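Local coordinates for pngf-ii (Elizabethkingia meningoseptica, PDB 4R4X), which acts as a bacterial peptide:N-glycosidase that releases N-linked glycans from glycoproteins, probably by cleaving the link between sugar and asparagine, at residues A[266-269]-A[270-274]; A[306-309]-A[310-314]; A[315-319]-A[320-324]; A[330-333]-A[334-337]; A[476-480]-A[481-485]. All coordinates share one frame; numbering follows the deposited sequence.

How the contacts relate
All five contacts are turns or helix ends within the PNGase F-like part of the chain, and they follow one another in sequence. Contact 1 closes helix 262-268. Contacts 2 and 3 sit in the long loop between strands 297-303 and 326-331; their centres are about 9 Å apart and they touch where Asn312 meets His323. Contact 4 comes where strand 326-331 runs into helix 336-339, its centre about 33 Å from that of contact 2. Contact 5 belongs to the C-terminal family region, yet Ser480 packs against Phe306 of contact 2. Contacts 2, 3 and 5 thus cluster on one side, joining loops of the two regions; contacts 1 and 4 stand apart.

Contact 1 of 5, residues A[266-269]-A[270-274]; sequences LTQG and VKSLP
The carbonyl oxygen of Gly269 takes the backbone N-H of Ser272, with 3.0 Å between Gly269 O and Ser272 N. This is the hydrogen bond that joins 266-269 to 270-274. It is nearly straight at the hydrogen, 165°, although the donor stands above the carbonyl plane rather than on a lone pair. Lys271 N comes as close to the same oxygen, but its N-H points too far aside to bond. One residue on the pattern repeats: Leu273 N reaches Val270 O at 3.2 Å, and the two bonds together wind the short 3-10 segment 270-272.

Ser272 aims its CB back at the end of the helix. Its OG lies beside its own backbone N (chi1 -71°), which brings the hydroxyl oxygen to 3.4 Å from Gln268 CB, a van der Waals contact of oxygen against methylene. Beyond that point Gln268 turns away: a bend at chi2 (-44°) folds the amide toward Thr267, leaving Gln268 OE1 3.2 Å from Thr267 OG1, a close approach. The Thr267 hydroxyl is bonded to the carbonyl of Tyr263, one helical turn earlier.

Inner residues fix the two ends of the piece. Leu266 packs on Ile254 and Met389, while Leu273 reaches Tyr262 and Tyr293. Between them Gly269 supplies the change of direction, since it is the first residue to leave helical angles and does so with positive phi. The whole is a helix C-terminus ended by glycine and followed directly by a short 3-10 segment, which leads the chain from helix 262-268 toward strand 275-276.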
# COMPACT_ATOMS: atom_id res chain seq x y z
N LEU A 266 20.04 -5.66 -18.92
CA LEU A 266 20.74 -5.55 -17.64
C LEU A 266 21.83 -6.61 -17.48
O LEU A 266 22.92 -6.31 -16.98
CB LEU A 266 19.77 -5.63 -16.48
CG LEU A 266 18.73 -4.52 -16.31
CD1 LEU A 266 17.67 -4.98 -15.34
CD2 LEU A 266 19.37 -3.24 -15.77
N THR A 267 21.56 -7.85 -17.89
CA THR A 267 22.52 -8.93 -17.62
C THR A 267 23.62 -9.02 -18.67
O THR A 267 24.78 -9.34 -18.33
CB THR A 267 21.83 -10.30 -17.53
OG1 THR A 267 21.13 -10.54 -18.74
CG2 THR A 267 20.87 -10.37 -16.37
N GLN A 268 23.27 -8.78 -19.93
CA GLN A 268 24.23 -8.87 -21.05
C GLN A 268 24.85 -7.53 -21.41
O GLN A 268 25.99 -7.47 -21.88
CB GLN A 268 23.56 -9.41 -22.32
CG GLN A 268 22.91 -10.76 -22.18
CD GLN A 268 23.77 -11.74 -21.42
OE1 GLN A 268 23.36 -12.24 -20.36
NE2 GLN A 268 24.98 -12.00 -21.92
N GLY A 269 24.10 -6.46 -21.21
CA GLY A 269 24.53 -5.17 -21.69
C GLY A 269 23.54 -4.50 -22.61
O GLY A 269 22.71 -5.14 -23.28
N VAL A 270 23.66 -3.19 -22.66
CA VAL A 270 22.70 -2.37 -23.33
C VAL A 270 22.58 -2.73 -24.82
O VAL A 270 21.55 -2.50 -25.43
CB VAL A 270 23.04 -0.88 -23.14
CG1 VAL A 270 24.22 -0.47 -24.03
CG2 VAL A 270 21.82 -0.02 -23.43
N LYS A 271 23.62 -3.33 -25.42
CA LYS A 271 23.56 -3.68 -26.85
C LYS A 271 22.48 -4.73 -27.16
O LYS A 271 22.02 -4.82 -28.28
CB LYS A 271 24.93 -4.17 -27.34
CG LYS A 271 25.05 -4.27 -28.86
CD LYS A 271 26.45 -4.69 -29.29
CE LYS A 271 26.58 -4.76 -30.81
NZ LYS A 271 26.09 -3.52 -31.47
N SER A 272 22.06 -5.51 -26.17
CA SER A 272 21.06 -6.55 -26.38
C SER A 272 19.66 -5.99 -26.60
O SER A 272 18.83 -6.65 -27.14
CB SER A 272 21.05 -7.53 -25.20
OG SER A 272 22.21 -8.32 -25.22
N LEU A 273 19.42 -4.76 -26.15
CA LEU A 273 18.14 -4.09 -26.33
C LEU A 273 17.93 -3.68 -27.79
O LEU A 273 18.87 -3.27 -28.46
CB LEU A 273 18.08 -2.84 -25.44
CG LEU A 273 18.20 -3.11 -23.94
CD1 LEU A 273 18.09 -1.81 -23.16
CD2 LEU A 273 17.15 -4.12 -23.49
N PRO A 274 16.70 -3.81 -28.28
CA PRO A 274 16.38 -3.30 -29.63
C PRO A 274 16.64 -1.81 -29.77
O PRO A 274 16.32 -1.03 -28.85
CB PRO A 274 14.89 -3.59 -29.78
CG PRO A 274 14.56 -4.62 -28.78
CD PRO A 274 15.57 -4.51 -27.67

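Contact 2 of 5, residues A[306-309]-A[310-314]; sequences FGIG and HFNEK
A type I beta turn from Gly309 to Asn312 reverses the chain here, within the long loop between strands 297-303 and 326-331. Its two ends bond to each other twice. Asn312 N donates to Gly309 O at 3.2 Å, and in return Gly309 N donates to Asn312 OD1 at 2.9 Å. The side chain can return this way because Asn312 CG lies beside its own backbone N (chi1 -71°). Gly309 N meets the amide oxygen from well above its carbonyl plane, 54° out of it. The other end of the amide, ND2, is held by the carbonyl of His323, so the group is fixed from two directions.

A wider turn overlaps it: Phe311 N reaches back to Gly307 O at 3.1 Å, nearly along the C=O axis. The same oxygen lies in the plane of the Phe311 ring, at its edge, 3.4 Å from CD1. Over one face of that ring sits His310 CD2, 3.6 Å above the plane and offset toward the rim. A water donates to Gly309 O and accepts from Glu313 N, bridging the start of the turn to the residue after it.

Ile308 pairs through its backbone with Ser240, tying the loop to the end of strand 231-240. What results is a type I turn locked by an asparagine side chain and overlapping a five-residue alpha-turn, Gly307 to Phe311.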
# COMPACT_ATOMS: atom_id res chain seq x y z
N PHE A 306 15.79 16.55 -1.79
CA PHE A 306 17.19 16.92 -1.64
C PHE A 306 17.73 16.52 -0.26
O PHE A 306 17.45 17.20 0.73
CB PHE A 306 17.34 18.41 -1.79
CG PHE A 306 17.14 18.94 -3.19
CD1 PHE A 306 18.22 19.08 -4.05
CD2 PHE A 306 15.90 19.40 -3.59
CE1 PHE A 306 18.05 19.66 -5.31
CE2 PHE A 306 15.73 19.95 -4.85
CZ PHE A 306 16.80 20.08 -5.70
N GLY A 307 18.43 15.41 -0.19
CA GLY A 307 19.28 15.03 0.95
C GLY A 307 18.64 14.70 2.28
O GLY A 307 19.24 14.91 3.37
N ILE A 308 17.44 14.15 2.23
CA ILE A 308 16.70 13.88 3.46
C ILE A 308 17.38 12.86 4.39
O ILE A 308 17.89 11.83 3.95
CB ILE A 308 15.25 13.45 3.18
CG1 ILE A 308 14.40 13.61 4.44
CG2 ILE A 308 15.20 12.00 2.68
CD1 ILE A 308 12.93 13.43 4.19
N GLY A 309 17.37 13.20 5.66
CA GLY A 309 17.97 12.36 6.67
C GLY A 309 19.41 12.74 6.85
O GLY A 309 19.77 13.36 7.85
N HIS A 310 20.23 12.43 5.84
CA HIS A 310 21.67 12.67 5.92
C HIS A 310 22.04 14.12 6.22
O HIS A 310 22.92 14.39 7.05
CB HIS A 310 22.37 12.22 4.66
CG HIS A 310 23.86 12.26 4.75
ND1 HIS A 310 24.60 11.24 5.31
CD2 HIS A 310 24.75 13.21 4.37
CE1 HIS A 310 25.89 11.56 5.27
NE2 HIS A 310 26.00 12.74 4.68
N PHE A 311 21.39 15.05 5.54
CA PHE A 311 21.71 16.44 5.71
C PHE A 311 20.90 17.18 6.80
O PHE A 311 21.08 18.38 6.95
CB PHE A 311 21.55 17.15 4.36
CG PHE A 311 22.59 16.74 3.36
CD1 PHE A 311 22.45 15.61 2.60
CD2 PHE A 311 23.75 17.50 3.20
CE1 PHE A 311 23.44 15.22 1.69
CE2 PHE A 311 24.74 17.14 2.30
CZ PHE A 311 24.58 15.99 1.54
N ASN A 312 20.03 16.51 7.54
CA ASN A 312 19.11 17.19 8.47
C ASN A 312 19.83 18.00 9.55
O ASN A 312 19.46 19.14 9.81
CB ASN A 312 18.18 16.21 9.17
CG ASN A 312 17.13 15.62 8.24
OD1 ASN A 312 17.20 15.78 7.04
ND2 ASN A 312 16.17 14.94 8.81
N GLU A 313 20.82 17.40 10.19
CA GLU A 313 21.57 18.11 11.25
C GLU A 313 22.59 19.09 10.67
O GLU A 313 23.01 20.02 11.36
CB GLU A 313 22.24 17.12 12.23
CG GLU A 313 21.27 16.16 12.90
CD GLU A 313 21.85 15.40 14.10
OE1 GLU A 313 21.04 14.95 14.94
OE2 GLU A 313 23.09 15.26 14.22
N LYS A 314 22.97 18.90 9.41
CA LYS A 314 23.97 19.75 8.76
C LYS A 314 23.44 21.08 8.27
O LYS A 314 24.21 22.01 8.09
CB LYS A 314 24.54 19.06 7.51
CG LYS A 314 25.07 17.66 7.73
CD LYS A 314 26.26 17.41 6.82
CE LYS A 314 26.35 15.96 6.39
NZ LYS A 314 26.18 15.03 7.54
O HOH W 1 21.48 14.49 10.02

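Contact 3 of 5, residues A[315-319]-A[320-324]; sequences IQLKG and KNWHN
Leu317 to Lys320 form a type II beta turn, closed by Lys320 N donating to Leu317 O at 3.1 Å, with Gly319 supplying the positive phi. Below the turn the chain's two arms are joined by the indole of Trp322. Its NE1 donates to Ile315 O at 2.9 Å, a fairly straight bond (162°) with the oxygen in the plane of the ring. Trp322 CG sits beside its own backbone N (chi1 -50°), and the indole is thus laid across toward the opposite arm.

The rim of the six-membered ring meets two aliphatic side chains: Leu317 CD1 touches CZ2 of Trp322 at 3.8 Å, approaching in the ring plane, and Ile315 CG2 lies 4.3 Å from the same carbon. Lys320 O lies above one face of the indole, offset toward its rim. One water accepts from Leu317 N at 2.8 Å and lies within bonding range of Lys320 O; another joins Lys318 O to Lys320 NZ.

Trp322 also packs on Arg465 and Pro469, which sets the loop against the C-terminal region. The arrangement is a hairpin-shaped surface loop with a type II turn at its tip and a tryptophan edge bridging its arms.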
# COMPACT_ATOMS: atom_id res chain seq x y z
N ILE A 315 22.15 21.13 7.97
CA ILE A 315 21.54 22.30 7.39
C ILE A 315 20.51 22.76 8.38
O ILE A 315 19.49 22.10 8.58
CB ILE A 315 20.92 21.96 6.02
CG1 ILE A 315 22.02 21.49 5.07
CG2 ILE A 315 20.22 23.18 5.42
CD1 ILE A 315 21.52 21.15 3.70
N GLN A 316 20.79 23.87 9.06
CA GLN A 316 19.89 24.40 10.06
C GLN A 316 19.32 25.69 9.52
O GLN A 316 20.06 26.64 9.24
CB GLN A 316 20.64 24.68 11.37
CG GLN A 316 21.41 23.49 11.93
CD GLN A 316 22.24 23.91 13.14
OE1 GLN A 316 23.43 24.22 13.02
NE2 GLN A 316 21.61 23.96 14.29
N LEU A 317 18.01 25.72 9.35
CA LEU A 317 17.32 26.93 8.93
C LEU A 317 16.22 27.20 9.93
O LEU A 317 15.47 26.28 10.26
CB LEU A 317 16.75 26.77 7.51
CG LEU A 317 17.73 26.60 6.33
CD1 LEU A 317 17.01 26.18 5.05
CD2 LEU A 317 18.52 27.87 6.07
N LYS A 318 16.12 28.43 10.43
CA LYS A 318 15.12 28.76 11.47
C LYS A 318 13.72 28.35 11.03
O LYS A 318 13.30 28.69 9.93
CB LYS A 318 15.10 30.25 11.81
CG LYS A 318 14.22 30.59 13.00
CD LYS A 318 14.33 32.05 13.41
CE LYS A 318 13.44 32.36 14.61
NZ LYS A 318 13.54 33.82 14.90
N GLY A 319 13.02 27.64 11.91
CA GLY A 319 11.61 27.27 11.72
C GLY A 319 11.39 26.07 10.81
O GLY A 319 10.25 25.75 10.47
N LYS A 320 12.47 25.41 10.39
CA LYS A 320 12.36 24.28 9.47
C LYS A 320 12.83 23.01 10.17
O LYS A 320 14.00 22.85 10.41
CB LYS A 320 13.10 24.54 8.15
CG LYS A 320 12.26 25.44 7.25
CD LYS A 320 12.87 25.76 5.94
CE LYS A 320 11.89 26.57 5.11
NZ LYS A 320 11.78 27.96 5.61
N ASN A 321 11.89 22.16 10.54
CA ASN A 321 12.21 20.90 11.21
C ASN A 321 12.03 19.80 10.18
O ASN A 321 10.91 19.50 9.78
CB ASN A 321 11.32 20.68 12.42
CG ASN A 321 11.51 21.75 13.49
OD1 ASN A 321 12.63 22.05 13.90
ND2 ASN A 321 10.41 22.33 13.94
N TRP A 322 13.14 19.25 9.72
CA TRP A 322 13.14 18.38 8.55
C TRP A 322 12.56 17.04 8.92
O TRP A 322 12.71 16.57 10.06
CB TRP A 322 14.57 18.18 8.00
CG TRP A 322 15.33 19.46 7.78
CD1 TRP A 322 16.45 19.87 8.44
CD2 TRP A 322 15.03 20.51 6.83
NE1 TRP A 322 16.87 21.08 7.96
CE2 TRP A 322 16.01 21.51 6.99
CE3 TRP A 322 14.05 20.69 5.85
CZ2 TRP A 322 16.04 22.67 6.22
CZ3 TRP A 322 14.06 21.85 5.09
CH2 TRP A 322 15.05 22.82 5.28
N HIS A 323 11.90 16.43 7.96
CA HIS A 323 11.44 15.07 8.14
C HIS A 323 12.60 14.10 8.02
O HIS A 323 13.66 14.45 7.48
CB HIS A 323 10.38 14.71 7.10
CG HIS A 323 9.16 15.55 7.20
ND1 HIS A 323 8.50 15.76 8.39
CD2 HIS A 323 8.49 16.25 6.26
CE1 HIS A 323 7.45 16.54 8.17
NE2 HIS A 323 7.41 16.83 6.88
N ASN A 324 12.40 12.89 8.52
CA ASN A 324 13.47 11.88 8.59
C ASN A 324 13.63 10.99 7.38
O ASN A 324 14.74 10.51 7.09
CB ASN A 324 13.25 11.02 9.85
CG ASN A 324 13.46 11.84 11.12
OD1 ASN A 324 14.32 12.71 11.15
ND2 ASN A 324 12.68 11.58 12.15
O HOH W 2 16.62 23.50 10.43
O HOH W 3 11.11 28.66 8.22
O HOH W 4 9.13 22.95 10.68

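Contact 4 of 5, residues A[330-333]-A[334-337]; sequences QDIT and ELRP
Glu334 folds its side chain back along the chain, so that OE1 lies 3.4 Å from Ile332 C. Two torsions do this: CG sits between the backbone N and the carbonyl carbon (chi1 82°), and chi2 then bends at -82°. A water donates to both Glu334 OE1, at 2.6 Å, and Asp331 O, while the other oxygen, OE2, takes Tyr498 OH and a salt bridge from Arg422.

Asp331 grips Thr333 with one oxygen. OD1 accepts Thr333 N at 3.0 Å, an Asx turn, and also Thr333 OG1 at 2.7 Å, the hydroxyl coming in on the syn side. Thr333 OG1 in turn accepts from Ile232 N.

Leu335 touches Ile332, CD1 to CB 4.3 Å, and also packs on Ile297 and Leu299. In the backbone, Leu335 N donates to Ile332 O at 2.9 Å and Arg336 N to Thr333 O at 3.1 Å, beginning the wind into helix 336-339. Arg336 NH1 leads away from the turn to bond the carbonyl of Ile226.

Two bonds on Asp331 OD1 suggest that the Asx turn steadies the strand's exit, and the buried Glu334 carboxylate, with partners on both oxygens, probably has little freedom to rotate.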
# COMPACT_ATOMS: atom_id res chain seq x y z
N GLN A 330 1.78 3.86 -3.94
CA GLN A 330 0.92 3.94 -5.11
C GLN A 330 0.00 2.71 -5.24
O GLN A 330 0.43 1.56 -5.05
CB GLN A 330 1.77 4.03 -6.36
CG GLN A 330 0.92 4.17 -7.64
CD GLN A 330 1.64 4.82 -8.79
OE1 GLN A 330 1.53 4.40 -9.96
NE2 GLN A 330 2.36 5.84 -8.49
N ASP A 331 -1.24 2.98 -5.57
CA ASP A 331 -2.25 1.96 -5.93
C ASP A 331 -1.87 1.46 -7.32
O ASP A 331 -1.76 2.24 -8.25
CB ASP A 331 -3.60 2.64 -5.92
CG ASP A 331 -4.77 1.71 -6.25
OD1 ASP A 331 -4.57 0.56 -6.72
OD2 ASP A 331 -5.91 2.19 -6.04
N ILE A 332 -1.65 0.16 -7.46
CA ILE A 332 -1.30 -0.43 -8.75
C ILE A 332 -2.28 -1.55 -9.15
O ILE A 332 -1.90 -2.46 -9.89
CB ILE A 332 0.15 -0.97 -8.74
CG1 ILE A 332 0.42 -1.84 -7.52
CG2 ILE A 332 1.16 0.17 -8.77
CD1 ILE A 332 1.73 -2.60 -7.64
N THR A 333 -3.52 -1.43 -8.71
CA THR A 333 -4.58 -2.47 -8.90
C THR A 333 -4.77 -2.85 -10.36
O THR A 333 -4.92 -4.03 -10.68
CB THR A 333 -5.91 -1.98 -8.26
OG1 THR A 333 -5.71 -1.84 -6.84
CG2 THR A 333 -7.07 -2.95 -8.52
N GLU A 334 -4.67 -1.87 -11.26
CA GLU A 334 -4.76 -2.12 -12.70
C GLU A 334 -3.65 -3.00 -13.32
O GLU A 334 -3.80 -3.49 -14.45
CB GLU A 334 -4.89 -0.77 -13.48
CG GLU A 334 -3.59 -0.02 -13.76
CD GLU A 334 -3.07 0.83 -12.61
OE1 GLU A 334 -3.48 0.62 -11.45
OE2 GLU A 334 -2.23 1.72 -12.86
N LEU A 335 -2.54 -3.20 -12.62
CA LEU A 335 -1.47 -4.08 -13.12
C LEU A 335 -1.58 -5.52 -12.63
O LEU A 335 -0.70 -6.36 -12.90
CB LEU A 335 -0.09 -3.50 -12.76
CG LEU A 335 0.19 -2.09 -13.29
CD1 LEU A 335 1.51 -1.54 -12.78
CD2 LEU A 335 0.15 -2.11 -14.82
N ARG A 336 -2.67 -5.81 -11.93
CA ARG A 336 -2.97 -7.15 -11.44
C ARG A 336 -2.73 -8.26 -12.49
O ARG A 336 -2.07 -9.24 -12.18
CB ARG A 336 -4.40 -7.20 -10.89
CG ARG A 336 -4.76 -8.54 -10.25
CD ARG A 336 -6.26 -8.70 -9.99
NE ARG A 336 -6.98 -8.73 -11.26
CZ ARG A 336 -6.99 -9.78 -12.09
NH1 ARG A 336 -6.38 -10.92 -11.77
NH2 ARG A 336 -7.64 -9.68 -13.22
N PRO A 337 -3.21 -8.09 -13.74
CA PRO A 337 -3.00 -9.14 -14.75
C PRO A 337 -1.53 -9.44 -15.06
O PRO A 337 -1.22 -10.56 -15.44
CB PRO A 337 -3.71 -8.59 -15.99
CG PRO A 337 -4.74 -7.65 -15.43
CD PRO A 337 -4.05 -7.00 -14.26
O HOH W 5 -4.27 2.33 -9.73
O HOH W 6 -7.32 -5.68 -10.97

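Contact 5 of 5, residues A[476-480]-A[481-485]; sequences DGLSS and SDLSR
Ser480 O is gripped by three donors at the 3-10 turn that starts with Ser480. Arg485 comes end-on with both terminal nitrogens, NH1 and NH2 each 2.8 Å from that oxygen, which lies close to the guanidinium plane. Leu483 N adds the third bond to Ser480 O, 3.2 Å and nearly straight at 167°, its donor above the carbonyl plane. Arg485 NH2 also makes a weak bond to Ser480 OG at 3.1 Å.

The guanidinium is held in place from outside. Arg485 NE forms a salt bridge with Glu436, and Trp488 offers a cation-pi contact, which should restrict the group's rotation as well as its position. Its chain runs extended from CG to NE, long enough to bring the charge back round to Ser480.

Ser479, just before the turn, and Asp482, within it, bond reciprocally. Asp482 N donates to Ser479 O at 2.9 Å, and Ser479 N donates to Asp482 OD2 at 3.0 Å, meeting the carboxylate from above its plane. CG of Asp482 stays beside its own backbone N (chi1 -60°), which points the carboxylate back at Ser479. Ser479 OG is taken up by Ser471 and by the carbonyl of Gly472.

Farther out, the leucines meet across the turn's start, Leu478 CD1 touching Leu483 CD2 at 4.0 Å. Before them an Asx turn sets the approach: Asp476 OD1 accepts Leu478 N at 3.0 Å.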
# COMPACT_ATOMS: atom_id res chain seq x y z
N ASP A 476 16.09 35.08 -4.89
CA ASP A 476 14.69 35.56 -4.91
C ASP A 476 13.84 35.10 -3.74
O ASP A 476 12.64 35.43 -3.67
CB ASP A 476 13.98 35.17 -6.23
CG ASP A 476 13.92 33.67 -6.47
OD1 ASP A 476 14.29 32.88 -5.58
OD2 ASP A 476 13.47 33.26 -7.56
N GLY A 477 14.44 34.32 -2.85
CA GLY A 477 13.79 33.80 -1.66
C GLY A 477 13.15 32.43 -1.76
O GLY A 477 12.56 31.95 -0.78
N LEU A 478 13.20 31.84 -2.94
CA LEU A 478 12.65 30.52 -3.19
C LEU A 478 13.76 29.48 -3.06
O LEU A 478 14.94 29.81 -3.23
CB LEU A 478 12.05 30.45 -4.61
CG LEU A 478 10.80 31.33 -4.78
CD1 LEU A 478 10.42 31.50 -6.28
CD2 LEU A 478 9.66 30.74 -3.99
N SER A 479 13.36 28.25 -2.79
CA SER A 479 14.22 27.09 -2.76
C SER A 479 13.90 26.23 -3.97
O SER A 479 12.78 26.24 -4.47
CB SER A 479 13.97 26.32 -1.44
OG SER A 479 15.01 25.40 -1.14
N SER A 480 14.88 25.48 -4.46
CA SER A 480 14.69 24.68 -5.67
C SER A 480 13.49 23.75 -5.57
O SER A 480 12.76 23.60 -6.55
CB SER A 480 15.94 23.85 -5.98
OG SER A 480 15.76 23.15 -7.21
N SER A 481 13.26 23.18 -4.39
CA SER A 481 12.18 22.22 -4.20
C SER A 481 10.78 22.85 -4.25
O SER A 481 9.81 22.15 -4.38
CB SER A 481 12.38 21.42 -2.86
OG SER A 481 12.26 22.25 -1.72
N ASP A 482 10.70 24.18 -4.14
CA ASP A 482 9.45 24.93 -4.24
C ASP A 482 8.97 25.13 -5.68
O ASP A 482 7.79 25.42 -5.89
CB ASP A 482 9.63 26.36 -3.68
CG ASP A 482 10.05 26.41 -2.20
OD1 ASP A 482 9.76 25.45 -1.45
OD2 ASP A 482 10.62 27.46 -1.80
N LEU A 483 9.87 25.03 -6.66
CA LEU A 483 9.58 25.51 -7.98
C LEU A 483 8.63 24.58 -8.76
O LEU A 483 8.72 23.35 -8.64
CB LEU A 483 10.86 25.70 -8.77
CG LEU A 483 11.92 26.61 -8.15
CD1 LEU A 483 13.15 26.52 -9.01
CD2 LEU A 483 11.40 28.04 -8.08
N SER A 484 7.74 25.19 -9.52
CA SER A 484 6.80 24.47 -10.37
C SER A 484 7.56 23.77 -11.51
O SER A 484 8.53 24.30 -12.06
CB SER A 484 5.72 25.45 -10.91
OG SER A 484 4.89 25.93 -9.86
N ARG A 485 7.13 22.55 -11.85
CA ARG A 485 7.87 21.68 -12.75
C ARG A 485 6.95 20.89 -13.65
O ARG A 485 5.76 20.79 -13.39
CB ARG A 485 8.68 20.70 -11.93
CG ARG A 485 9.93 21.28 -11.29
CD ARG A 485 10.53 20.25 -10.35
NE ARG A 485 11.84 20.64 -9.88
CZ ARG A 485 12.11 21.36 -8.79
NH1 ARG A 485 11.15 21.84 -8.02
NH2 ARG A 485 13.37 21.62 -8.49